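Local coordinates for short chain dehydrogenase (A0QTM2 homolog) (Mycobacterium thermoresistibile, PDB 3SC4), which is probably an NAD(P)-dependent oxidoreductase of the short-chain dehydrogenase/reductase family, built on a Rossmann fold, at residues D118-I123 and T164-A169; S151-L156 and T193-T198; L68-D73 and V84-E89; G92-C97 and Q133-H138. All coordinates share one frame; numbering follows the deposited sequence.

All four contacts belong to one Rossmann-type domain, a parallel sheet in the order 3-2-1-4-5-6-7 layered with helices. Along the chain contact 3 closes first; contact 4 then opens, crosses contact 1, and contact 1 in turn crosses contact 2. Contacts 3 and 4 are neighbours, their centres about 12 Å apart, and meet where Val-84 and Val-88 pack on His-138. Contacts 1 and 4 share helix 114-135 but have centres about 25 Å apart. Contacts 1 and 2, about 15 Å apart between centres, touch through Tyr-166 and Trp-195. Contacts 2 and 3 are the widest pair at about 28 Å, so the four sample both halves of the domain.

Contact 1. Residues D118-I123 and T164-A169; sequences DLMNGI and TPYMMA
Helices 114-135 and 164-183 run side by side here, the pair that in short-chain dehydrogenases commonly builds a four-helix interface with a second subunit. Over these segments their axes approach to 9.2 Å at an angle of only 9°, so the two are almost parallel. The closest backbone pairing is Asn-121 CA to Ala-169 CA, 5.3 Å, where the small alanine lets the chains come together. Met-120 carries most of the contact. Its CG stands anti to the carbonyl carbon, and the chain then bends at chi3 (-96°), which turns the methyl along the Pro-165 ring: Met-120 CE lies 3.7 Å from Pro-165 CB, the two side chains lying alongside each other. The sulfur reaches the rim of Tyr-166, with Met-120 SD 4.2 Å from Tyr-166 CD1. Because SD sits 5.5 Å from the Tyr-166 ring centroid and 78° off its normal, this is an edge-on Met-aromatic contact. Nearer the backbone, Ala-169 CB packs against the root of the side chain, 4.1 Å from Met-120 CB and 3.9 Å from Met-120 O; the carbonyl itself is hydrogen-bonded to Gln-124 NE2. Pro-165 additionally packs on Tyr-129 of the second subunit, and Asp-118 forms a salt bridge with Arg-126 of that subunit. Tyr-166 opens a Tyr-x-x-x-Lys sequence, consistent with the active-site tyrosine of relatives. No hydrogen bond joins the segments, so shape and dispersion hold them, and the thioether helps to line the base of the tyrosine without engaging its hydroxyl.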
loop_
_atom_site.group_PDB
_atom_site.type_symbol
_atom_site.label_atom_id
_atom_site.label_comp_id
_atom_site.label_asym_id
_atom_site.label_seq_id
_atom_site.Cartn_x
_atom_site.Cartn_y
_atom_site.Cartn_z
ATOM N N ASP B 118 11.489 3.970 2.463
ATOM C CA ASP B 118 11.067 5.185 1.757
ATOM C C ASP B 118 11.479 5.172 0.304
ATOM O O ASP B 118 10.787 5.683 -0.566
ATOM C CB ASP B 118 11.640 6.437 2.401
ATOM C CG ASP B 118 11.058 6.707 3.739
ATOM O OD1 ASP B 118 10.004 6.133 4.061
ATOM O OD2 ASP B 118 11.663 7.489 4.486
ATOM N N LEU B 119 12.591 4.563 0.006
ATOM C CA LEU B 119 12.984 4.524 -1.365
ATOM C C LEU B 119 12.016 3.614 -2.134
ATOM O O LEU B 119 11.576 3.946 -3.256
ATOM C CB LEU B 119 14.447 4.130 -1.425
ATOM C CG LEU B 119 15.047 3.922 -2.783
ATOM C CD1 LEU B 119 16.573 4.077 -2.693
ATOM C CD2 LEU B 119 14.615 2.542 -3.190
ATOM N N MET B 120 11.611 2.509 -1.517
ATOM C CA MET B 120 10.657 1.598 -2.161
ATOM C C MET B 120 9.232 2.197 -2.287
ATOM O O MET B 120 8.605 2.125 -3.336
ATOM C CB MET B 120 10.590 0.262 -1.387
ATOM C CG MET B 120 11.869 -0.559 -1.447
ATOM S SD MET B 120 11.720 -2.285 -0.928
ATOM C CE MET B 120 12.250 -2.023 0.720
ATOM N N ASN B 121 8.720 2.719 -1.179
ATOM C CA ASN B 121 7.419 3.342 -1.127
ATOM C C ASN B 121 7.459 4.556 -2.060
ATOM O O ASN B 121 6.546 4.761 -2.884
ATOM C CB ASN B 121 7.128 3.724 0.320
ATOM C CG ASN B 121 5.756 4.399 0.530
ATOM O OD1 ASN B 121 4.699 3.736 0.553
ATOM N ND2 ASN B 121 5.788 5.703 0.790
ATOM N N GLY B 122 8.554 5.321 -1.997
ATOM C CA GLY B 122 8.665 6.553 -2.780
ATOM C C GLY B 122 8.566 6.316 -4.265
ATOM O O GLY B 122 7.758 6.931 -4.954
ATOM N N ILE B 123 9.387 5.411 -4.763
ATOM C CA ILE B 123 9.452 5.206 -6.183
ATOM C C ILE B 123 8.214 4.461 -6.692
ATOM O O ILE B 123 7.699 4.778 -7.755
ATOM C CB ILE B 123 10.724 4.442 -6.571
ATOM C CG1 ILE B 123 11.954 5.330 -6.319
ATOM C CG2 ILE B 123 10.662 4.070 -8.004
ATOM C CD1 ILE B 123 13.311 4.625 -6.503
ATOM N N THR B 164 7.708 -7.958 3.959
ATOM C CA THR B 164 6.724 -6.898 4.182
ATOM C C THR B 164 6.984 -5.585 3.440
ATOM O O THR B 164 6.132 -5.098 2.733
ATOM C CB THR B 164 6.565 -6.672 5.685
ATOM O OG1 THR B 164 6.092 -7.897 6.259
ATOM C CG2 THR B 164 5.606 -5.552 5.961
ATOM N N PRO B 165 8.173 -5.029 3.564
ATOM C CA PRO B 165 8.421 -3.773 2.853
ATOM C C PRO B 165 8.153 -3.853 1.363
ATOM O O PRO B 165 7.446 -3.012 0.795
ATOM C CB PRO B 165 9.914 -3.516 3.113
ATOM C CG PRO B 165 10.199 -4.295 4.366
ATOM C CD PRO B 165 9.360 -5.507 4.282
ATOM N N TYR B 166 8.727 -4.844 0.717
ATOM C CA TYR B 166 8.583 -5.003 -0.726
ATOM C C TYR B 166 7.156 -5.367 -1.108
ATOM O O TYR B 166 6.639 -4.832 -2.064
ATOM C CB TYR B 166 9.574 -6.056 -1.254
ATOM C CG TYR B 166 9.657 -6.162 -2.751
ATOM C CD1 TYR B 166 10.009 -5.074 -3.522
ATOM C CD2 TYR B 166 9.414 -7.361 -3.382
ATOM C CE1 TYR B 166 10.086 -5.181 -4.929
ATOM C CE2 TYR B 166 9.481 -7.491 -4.754
ATOM C CZ TYR B 166 9.804 -6.399 -5.543
ATOM O OH TYR B 166 9.883 -6.548 -6.923
ATOM N N MET B 167 6.521 -6.271 -0.365
ATOM C CA MET B 167 5.125 -6.617 -0.636
ATOM C C MET B 167 4.257 -5.382 -0.516
ATOM O O MET B 167 3.374 -5.163 -1.335
ATOM C CB MET B 167 4.642 -7.681 0.319
ATOM C CG MET B 167 3.180 -8.012 0.193
ATOM S SD MET B 167 2.121 -6.962 1.237
ATOM C CE MET B 167 2.692 -7.391 2.900
ATOM N N MET B 168 4.503 -4.569 0.502
ATOM C CA MET B 168 3.721 -3.327 0.664
ATOM C C MET B 168 3.837 -2.413 -0.565
ATOM O O MET B 168 2.847 -1.813 -1.013
ATOM C CB MET B 168 4.167 -2.541 1.917
ATOM C CG MET B 168 3.627 -3.119 3.181
ATOM S SD MET B 168 4.352 -2.342 4.629
ATOM C CE MET B 168 3.686 -0.672 4.471
ATOM N N ALA B 169 5.062 -2.258 -1.043
ATOM C CA ALA B 169 5.343 -1.387 -2.156
ATOM C C ALA B 169 4.711 -1.959 -3.418
ATOM O O ALA B 169 4.000 -1.243 -4.135
ATOM C CB ALA B 169 6.858 -1.179 -2.324
#

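Contact 2. Residues S151-L156 and T193-T198; sequences SPPIRL and TLWPRT
The irregular segment 151-156, which follows strand 146-149, passes beside the end of strand 190-195, and the nearest CA atoms are those of Pro-152 and Trp-195, 5.3 Å apart. These two adjacent parallel strands of the Rossmann sheet run out here at their C-terminal ends into loops, still paired just before through a backbone hydrogen bond between Leu-194 and Thr-149. A water then spans the gap: it donates to Ser-151 O at 2.8 Å and accepts from Thr-193 OG1, also at 2.8 Å. Thr-193 CG2 turns to Ser-151 OG, 3.4 Å away; that hydroxyl is hydrogen-bonded to Thr-174. The indole of Trp-195, its CG anti to the backbone N (chi1 -166°), lies flat between two prolines. Pro-152 CB is 3.6 Å from the centroid of the Trp-195 five-membered ring and just 3° off its normal, a face-on CH-pi contact, and Pro-196 CD sits 3.4 Å above the opposite face of the indole. The ring is thus covered on one face by the Pro-152 C-H group and on the other, toward the rim, by Pro-196, with NE1 hydrogen-bonded to Leu-272 O, while one water ties the Ser-151 carbonyl to the Thr-193 hydroxyl across a largely buried contact.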
loop_
_atom_site.group_PDB
_atom_site.type_symbol
_atom_site.label_atom_id
_atom_site.label_comp_id
_atom_site.label_asym_id
_atom_site.label_seq_id
_atom_site.Cartn_x
_atom_site.Cartn_y
_atom_site.Cartn_z
ATOM N N SER B 151 3.307 -4.665 -11.767
ATOM C CA SER B 151 3.115 -5.063 -10.372
ATOM C C SER B 151 2.210 -6.274 -10.338
ATOM O O SER B 151 1.585 -6.588 -11.339
ATOM C CB SER B 151 2.521 -3.905 -9.589
ATOM O OG SER B 151 1.229 -3.625 -10.081
ATOM N N PRO B 152 2.139 -6.969 -9.189
ATOM C CA PRO B 152 1.546 -8.291 -9.162
ATOM C C PRO B 152 0.106 -8.279 -8.718
ATOM O O PRO B 152 -0.341 -7.287 -8.142
ATOM C CB PRO B 152 2.363 -8.984 -8.082
ATOM C CG PRO B 152 2.620 -7.901 -7.072
ATOM C CD PRO B 152 2.662 -6.596 -7.856
ATOM N N PRO B 153 -0.612 -9.377 -8.950
ATOM C CA PRO B 153 -1.928 -9.566 -8.324
ATOM C C PRO B 153 -1.797 -9.578 -6.823
ATOM O O PRO B 153 -0.743 -9.990 -6.304
ATOM C CB PRO B 153 -2.364 -10.975 -8.764
ATOM C CG PRO B 153 -1.451 -11.361 -9.839
ATOM C CD PRO B 153 -0.161 -10.587 -9.641
ATOM N N ILE B 154 -2.862 -9.129 -6.163
ATOM C CA ILE B 154 -2.947 -9.056 -4.730
ATOM C C ILE B 154 -3.330 -10.445 -4.276
ATOM O O ILE B 154 -4.455 -10.901 -4.499
ATOM C CB ILE B 154 -4.004 -8.079 -4.238
ATOM C CG1 ILE B 154 -3.839 -6.687 -4.885
ATOM C CG2 ILE B 154 -3.996 -8.020 -2.735
ATOM C CD1 ILE B 154 -2.576 -5.969 -4.588
ATOM N N ARG B 155 -2.371 -11.104 -3.631
ATOM C CA ARG B 155 -2.537 -12.433 -3.052
ATOM C C ARG B 155 -2.481 -12.289 -1.522
ATOM O O ARG B 155 -1.509 -11.768 -0.979
ATOM C CB ARG B 155 -1.381 -13.313 -3.521
ATOM C CG ARG B 155 -1.325 -13.542 -5.045
ATOM C CD ARG B 155 -2.118 -14.783 -5.353
ATOM N NE ARG B 155 -1.307 -15.699 -6.112
ATOM C CZ ARG B 155 -1.422 -17.018 -6.109
ATOM N NH1 ARG B 155 -2.308 -17.653 -5.364
ATOM N NH2 ARG B 155 -0.609 -17.704 -6.890
ATOM N N LEU B 156 -3.519 -12.768 -0.845
ATOM C CA LEU B 156 -3.732 -12.488 0.575
ATOM C C LEU B 156 -3.500 -13.672 1.497
ATOM O O LEU B 156 -3.589 -13.526 2.730
ATOM C CB LEU B 156 -5.166 -11.993 0.788
ATOM C CG LEU B 156 -5.522 -10.674 0.104
ATOM C CD1 LEU B 156 -7.026 -10.371 0.315
ATOM C CD2 LEU B 156 -4.626 -9.552 0.630
ATOM N N THR B 193 -2.644 -4.028 -14.374
ATOM C CA THR B 193 -1.296 -4.400 -13.945
ATOM C C THR B 193 -0.837 -5.611 -14.737
ATOM O O THR B 193 -1.658 -6.390 -15.232
ATOM C CB THR B 193 -1.241 -4.728 -12.445
ATOM O OG1 THR B 193 -2.011 -5.904 -12.207
ATOM C CG2 THR B 193 -1.793 -3.579 -11.595
ATOM N N LEU B 194 0.479 -5.790 -14.817
ATOM C CA LEU B 194 1.063 -6.875 -15.609
ATOM C C LEU B 194 2.315 -7.363 -14.943
ATOM O O LEU B 194 3.197 -6.543 -14.617
ATOM C CB LEU B 194 1.377 -6.376 -17.026
ATOM C CG LEU B 194 1.900 -7.368 -18.061
ATOM C CD1 LEU B 194 0.854 -8.448 -18.299
ATOM C CD2 LEU B 194 2.332 -6.666 -19.405
ATOM N N TRP B 195 2.413 -8.687 -14.791
ATOM C CA TRP B 195 3.451 -9.342 -13.988
ATOM C C TRP B 195 3.862 -10.681 -14.642
ATOM O O TRP B 195 3.009 -11.407 -15.147
ATOM C CB TRP B 195 2.872 -9.597 -12.596
ATOM C CG TRP B 195 3.864 -9.968 -11.509
ATOM C CD1 TRP B 195 3.922 -11.142 -10.839
ATOM C CD2 TRP B 195 4.844 -9.122 -10.914
ATOM N NE1 TRP B 195 4.897 -11.099 -9.897
ATOM C CE2 TRP B 195 5.492 -9.871 -9.928
ATOM C CE3 TRP B 195 5.266 -7.810 -11.153
ATOM C CZ2 TRP B 195 6.545 -9.359 -9.160
ATOM C CZ3 TRP B 195 6.308 -7.290 -10.395
ATOM C CH2 TRP B 195 6.941 -8.071 -9.407
ATOM N N PRO B 196 5.154 -11.025 -14.633
ATOM C CA PRO B 196 5.587 -12.232 -15.306
ATOM C C PRO B 196 5.580 -13.435 -14.367
ATOM O O PRO B 196 5.755 -13.287 -13.172
ATOM C CB PRO B 196 7.016 -11.881 -15.702
ATOM C CG PRO B 196 7.496 -11.041 -14.588
ATOM C CD PRO B 196 6.295 -10.314 -14.039
ATOM N N ARG B 197 5.408 -14.629 -14.902
ATOM C CA ARG B 197 5.295 -15.808 -14.053
ATOM C C ARG B 197 6.634 -16.320 -13.575
ATOM O O ARG B 197 6.692 -17.039 -12.578
ATOM C CB ARG B 197 4.596 -16.962 -14.790
ATOM C CG ARG B 197 3.124 -16.837 -14.856
ATOM C CD ARG B 197 2.501 -18.102 -15.392
ATOM N NE ARG B 197 1.051 -18.054 -15.272
ATOM C CZ ARG B 197 0.334 -18.613 -14.297
ATOM N NH1 ARG B 197 0.900 -19.287 -13.304
ATOM N NH2 ARG B 197 -0.979 -18.496 -14.312
ATOM N N THR B 198 7.696 -16.018 -14.311
ATOM C CA THR B 198 9.023 -16.476 -13.948
ATOM C C THR B 198 9.884 -15.269 -13.659
ATOM O O THR B 198 9.481 -14.142 -13.937
ATOM C CB THR B 198 9.674 -17.215 -15.101
ATOM O OG1 THR B 198 10.078 -16.258 -16.095
ATOM C CG2 THR B 198 8.710 -18.243 -15.699
HETATM O O HOH W 1 -0.450 -8.169 -12.342
#

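Contact 3. Residues L68-D73 and V84-E89; sequences LPIVGD and VAKTVE
Thr-87 OG1 is gripped by one hydrogen bond, to Ala-83 O one turn back in its own helix, so the hydroxyl must be the donor. The torsion fits this: OG1 stands beside the backbone N and anti to the carbonyl carbon (chi1 -62°), which folds it back along the helix. With its polar need met inside helix 77-91, the same oxygen takes an apolar neighbour from the strand, Ile-70 CD1, at 3.6 Å from Thr-87 OG1; the two side chains cross at about a right angle. Leu-68, its CG anti to the backbone N, sends one methyl into the helix backbone: Leu-68 CD2 lies 3.8 Å from Lys-86 O and 3.9 Å from Thr-87 CA. Lys-86 stays fully extended and lays its aliphatic chain along the outer side, with CD 4.3 Å from Ile-70 CG1. No hydrogen bond crosses between the segments. Leu-68 and Ile-70 direct their CB atoms at the helix, whereas Pro-69, between them, faces the other way and packs on helix 53-63, as alternation along a strand requires. The axes of strand 68-71 and helix 84-89 are 9.9 Å apart at 157°, nearly antiparallel. Such a strand followed by a helix returning over the sheet is the first half of a beta-alpha-beta crossover, here the long one over strands 35-40 and 11-15, from edge strand 66-71 to strand 96-99 near the middle of the Rossmann sheet.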
loop_
_atom_site.group_PDB
_atom_site.type_symbol
_atom_site.label_atom_id
_atom_site.label_comp_id
_atom_site.label_asym_id
_atom_site.label_seq_id
_atom_site.Cartn_x
_atom_site.Cartn_y
_atom_site.Cartn_z
ATOM N N LEU B 68 12.376 10.641 -26.280
ATOM C CA LEU B 68 12.560 11.860 -25.509
ATOM C C LEU B 68 13.071 11.454 -24.128
ATOM O O LEU B 68 12.288 11.229 -23.213
ATOM C CB LEU B 68 11.250 12.646 -25.415
ATOM C CG LEU B 68 11.386 13.997 -24.717
ATOM C CD1 LEU B 68 12.258 14.960 -25.534
ATOM C CD2 LEU B 68 10.004 14.585 -24.443
ATOM N N PRO B 69 14.392 11.330 -23.984
ATOM C CA PRO B 69 14.923 11.023 -22.669
ATOM C C PRO B 69 14.833 12.250 -21.802
ATOM O O PRO B 69 15.176 13.321 -22.249
ATOM C CB PRO B 69 16.385 10.693 -22.955
ATOM C CG PRO B 69 16.723 11.531 -24.184
ATOM C CD PRO B 69 15.451 11.563 -24.983
ATOM N N ILE B 70 14.358 12.087 -20.576
ATOM C CA ILE B 70 14.171 13.195 -19.638
ATOM C C ILE B 70 14.839 12.803 -18.315
ATOM O O ILE B 70 14.599 11.714 -17.782
ATOM C CB ILE B 70 12.668 13.438 -19.389
ATOM C CG1 ILE B 70 11.968 13.681 -20.728
ATOM C CG2 ILE B 70 12.448 14.596 -18.420
ATOM C CD1 ILE B 70 10.478 13.675 -20.680
ATOM N N VAL B 71 15.689 13.684 -17.806
ATOM C CA VAL B 71 16.206 13.540 -16.459
ATOM C C VAL B 71 15.178 14.036 -15.444
ATOM O O VAL B 71 14.749 15.192 -15.501
ATOM C CB VAL B 71 17.492 14.321 -16.268
ATOM C CG1 VAL B 71 17.811 14.476 -14.760
ATOM C CG2 VAL B 71 18.616 13.627 -17.029
ATOM N N GLY B 72 14.776 13.152 -14.527
ATOM C CA GLY B 72 13.888 13.544 -13.440
ATOM C C GLY B 72 13.707 12.492 -12.369
ATOM O O GLY B 72 13.490 11.351 -12.655
ATOM N N ASP B 73 13.775 12.917 -11.124
ATOM C CA ASP B 73 13.556 12.052 -9.968
ATOM C C ASP B 73 12.048 11.842 -9.753
ATOM O O ASP B 73 11.317 12.770 -9.376
ATOM C CB ASP B 73 14.219 12.681 -8.724
ATOM C CG ASP B 73 14.273 11.727 -7.535
ATOM O OD1 ASP B 73 13.595 10.680 -7.586
ATOM O OD2 ASP B 73 14.982 12.028 -6.549
ATOM N N VAL B 84 6.267 15.364 -17.591
ATOM C CA VAL B 84 5.022 15.160 -18.346
ATOM C C VAL B 84 4.714 16.350 -19.287
ATOM O O VAL B 84 4.435 16.155 -20.484
ATOM C CB VAL B 84 3.847 14.845 -17.394
ATOM C CG1 VAL B 84 2.504 15.055 -18.089
ATOM C CG2 VAL B 84 4.008 13.426 -16.865
ATOM N N ALA B 85 4.805 17.566 -18.741
ATOM C CA ALA B 85 4.697 18.813 -19.528
ATOM C C ALA B 85 5.665 18.832 -20.704
ATOM O O ALA B 85 5.333 19.342 -21.773
ATOM C CB ALA B 85 4.936 20.039 -18.647
ATOM N N LYS B 86 6.863 18.298 -20.508
ATOM C CA LYS B 86 7.848 18.284 -21.570
ATOM C C LYS B 86 7.433 17.271 -22.635
ATOM O O LYS B 86 7.608 17.513 -23.829
ATOM C CB LYS B 86 9.242 17.980 -21.027
ATOM C CG LYS B 86 10.339 18.468 -21.907
ATOM C CD LYS B 86 11.708 17.909 -21.507
ATOM C CE LYS B 86 12.796 18.346 -22.536
ATOM N NZ LYS B 86 14.122 17.674 -22.289
ATOM N N THR B 87 6.841 16.166 -22.202
ATOM C CA THR B 87 6.356 15.146 -23.121
ATOM C C THR B 87 5.204 15.725 -23.969
ATOM O O THR B 87 5.165 15.551 -25.197
ATOM C CB THR B 87 5.904 13.879 -22.324
ATOM O OG1 THR B 87 7.031 13.323 -21.628
ATOM C CG2 THR B 87 5.282 12.811 -23.236
ATOM N N VAL B 88 4.286 16.429 -23.305
ATOM C CA VAL B 88 3.139 17.027 -23.965
ATOM C C VAL B 88 3.536 18.121 -24.961
ATOM O O VAL B 88 3.022 18.120 -26.068
ATOM C CB VAL B 88 2.126 17.565 -22.937
ATOM C CG1 VAL B 88 1.049 18.482 -23.598
ATOM C CG2 VAL B 88 1.474 16.398 -22.197
ATOM N N GLU B 89 4.454 19.019 -24.588
ATOM C CA GLU B 89 4.931 20.101 -25.490
ATOM C C GLU B 89 5.630 19.551 -26.734
ATOM O O GLU B 89 5.579 20.146 -27.792
ATOM C CB GLU B 89 5.888 21.074 -24.767
#

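Contact 4. Residues G92-C97 and Q133-H138; sequences GGIDIC and QSCIPH
One hydrogen bond joins the backbones. Ile-94 N donates to His-138 O at 3.0 Å with an N-H...O angle of 170°, so it is nearly straight at the donor. At the acceptor it is less regular: the C=O...N angle is 134° and the nitrogen stands 46° out of the carbonyl plane. Within the second segment, His-138 N bonds back to Cys-135 O at 2.9 Å, a turn that brings the histidine carbonyl round to face the other chain. Gly-93 runs past the same carbonyl, its CA 4.0 Å from His-138 O, with an extended backbone of strongly positive phi, where a CB would strike the carbonyl O of the residue before.

The last part of helix 114-135 lies beside the entry to strand 96-99, the strand and helix of one beta-alpha-beta unit that goes on to the neighbouring strand 146-149 of the Rossmann sheet.

The apolar contacts are sulfur-rich. Cys-97 SG, anti to its backbone N, meets Cys-135 SG tip to tip at 3.8 Å, too long for a disulfide, so both are separate side chains in a packing contact. Ile-94 CD1 reaches the other flank of the same sulfur, 4.0 Å from Cys-135 SG, and lies 4.2 Å from His-138 CB. The His-138 imidazole itself leads away from this segment to Val-84 and Val-88 of helix 77-91, and Cys-135 also packs on Phe-13 of strand 11-15.

Charge is kept on the far side. Asp-95 turns away from the helix, where its OD2 forms a salt bridge with Arg-142 and a hydrogen bond with Thr-11 N.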
loop_
_atom_site.group_PDB
_atom_site.type_symbol
_atom_site.label_atom_id
_atom_site.label_comp_id
_atom_site.label_asym_id
_atom_site.label_seq_id
_atom_site.Cartn_x
_atom_site.Cartn_y
_atom_site.Cartn_z
ATOM N N GLY B 92 2.451 16.236 -27.920
ATOM C CA GLY B 92 1.082 16.716 -28.067
ATOM C C GLY B 92 0.004 15.972 -27.298
ATOM O O GLY B 92 -1.180 16.324 -27.440
ATOM N N GLY B 93 0.367 14.986 -26.469
ATOM C CA GLY B 93 -0.659 14.186 -25.791
ATOM C C GLY B 93 -0.142 12.812 -25.414
ATOM O O GLY B 93 0.869 12.356 -25.967
ATOM N N ILE B 94 -0.805 12.151 -24.466
ATOM C CA ILE B 94 -0.288 10.903 -23.947
ATOM C C ILE B 94 -1.303 9.782 -24.108
ATOM O O ILE B 94 -2.404 9.834 -23.580
ATOM C CB ILE B 94 0.168 11.037 -22.478
ATOM C CG1 ILE B 94 1.341 12.021 -22.397
ATOM C CG2 ILE B 94 0.584 9.647 -21.882
ATOM C CD1 ILE B 94 1.711 12.432 -20.996
ATOM N N ASP B 95 -0.901 8.757 -24.835
ATOM C CA ASP B 95 -1.748 7.607 -25.076
ATOM C C ASP B 95 -1.528 6.507 -24.062
ATOM O O ASP B 95 -2.479 5.825 -23.691
ATOM C CB ASP B 95 -1.454 7.057 -26.469
ATOM C CG ASP B 95 -1.945 7.976 -27.556
ATOM O OD1 ASP B 95 -3.185 8.138 -27.635
ATOM O OD2 ASP B 95 -1.104 8.540 -28.310
ATOM N N ILE B 96 -0.264 6.327 -23.662
ATOM C CA ILE B 96 0.162 5.225 -22.847
ATOM C C ILE B 96 1.065 5.719 -21.696
ATOM O O ILE B 96 2.010 6.478 -21.908
ATOM C CB ILE B 96 0.931 4.209 -23.693
ATOM C CG1 ILE B 96 0.068 3.746 -24.857
ATOM C CG2 ILE B 96 1.399 2.989 -22.821
ATOM C CD1 ILE B 96 0.851 3.024 -25.903
ATOM N N CYS B 97 0.718 5.315 -20.477
ATOM C CA CYS B 97 1.519 5.565 -19.302
ATOM C C CYS B 97 1.927 4.214 -18.733
ATOM O O CYS B 97 1.064 3.426 -18.352
ATOM C CB CYS B 97 0.690 6.314 -18.274
ATOM S SG CYS B 97 1.561 6.588 -16.712
ATOM N N GLN B 133 -1.137 10.324 -12.004
ATOM C CA GLN B 133 -1.939 11.509 -11.809
ATOM C C GLN B 133 -1.569 12.571 -12.803
ATOM O O GLN B 133 -2.432 13.275 -13.359
ATOM C CB GLN B 133 -1.722 12.067 -10.409
ATOM C CG GLN B 133 -2.492 13.355 -10.091
ATOM C CD GLN B 133 -2.068 13.923 -8.749
ATOM O OE1 GLN B 133 -0.929 14.362 -8.589
ATOM N NE2 GLN B 133 -2.969 13.892 -7.770
ATOM N N SER B 134 -0.278 12.723 -13.011
ATOM C CA SER B 134 0.181 13.802 -13.855
ATOM C C SER B 134 -0.131 13.505 -15.327
ATOM O O SER B 134 -0.424 14.426 -16.092
ATOM C CB SER B 134 1.661 14.062 -13.613
ATOM O OG SER B 134 2.141 15.013 -14.518
ATOM N N CYS B 135 -0.097 12.227 -15.710
ATOM C CA CYS B 135 -0.434 11.825 -17.074
ATOM C C CYS B 135 -1.932 11.932 -17.404
ATOM O O CYS B 135 -2.299 12.281 -18.533
ATOM C CB CYS B 135 0.037 10.391 -17.338
ATOM S SG CYS B 135 1.832 10.206 -17.682
ATOM N N ILE B 136 -2.792 11.655 -16.422
ATOM C CA ILE B 136 -4.212 11.461 -16.679
ATOM C C ILE B 136 -4.900 12.569 -17.512
ATOM O O ILE B 136 -5.586 12.244 -18.478
ATOM C CB ILE B 136 -4.996 11.170 -15.388
ATOM C CG1 ILE B 136 -4.801 9.692 -15.015
ATOM C CG2 ILE B 136 -6.507 11.517 -15.568
ATOM C CD1 ILE B 136 -5.070 9.342 -13.577
ATOM N N PRO B 137 -4.686 13.853 -17.185
ATOM C CA PRO B 137 -5.341 14.909 -17.972
ATOM C C PRO B 137 -4.971 14.917 -19.468
ATOM O O PRO B 137 -5.784 15.301 -20.324
ATOM C CB PRO B 137 -4.875 16.220 -17.301
ATOM C CG PRO B 137 -4.199 15.824 -16.006
ATOM C CD PRO B 137 -3.733 14.399 -16.203
ATOM N N HIS B 138 -3.758 14.481 -19.775
ATOM C CA HIS B 138 -3.278 14.515 -21.140
ATOM C C HIS B 138 -3.666 13.243 -21.901
ATOM O O HIS B 138 -3.341 13.117 -23.078
ATOM C CB HIS B 138 -1.777 14.738 -21.150
ATOM C CG HIS B 138 -1.362 15.956 -20.389
ATOM N ND1 HIS B 138 -1.557 17.235 -20.871
ATOM C CD2 HIS B 138 -0.791 16.095 -19.168
ATOM C CE1 HIS B 138 -1.113 18.106 -19.983
ATOM N NE2 HIS B 138 -0.636 17.441 -18.942
#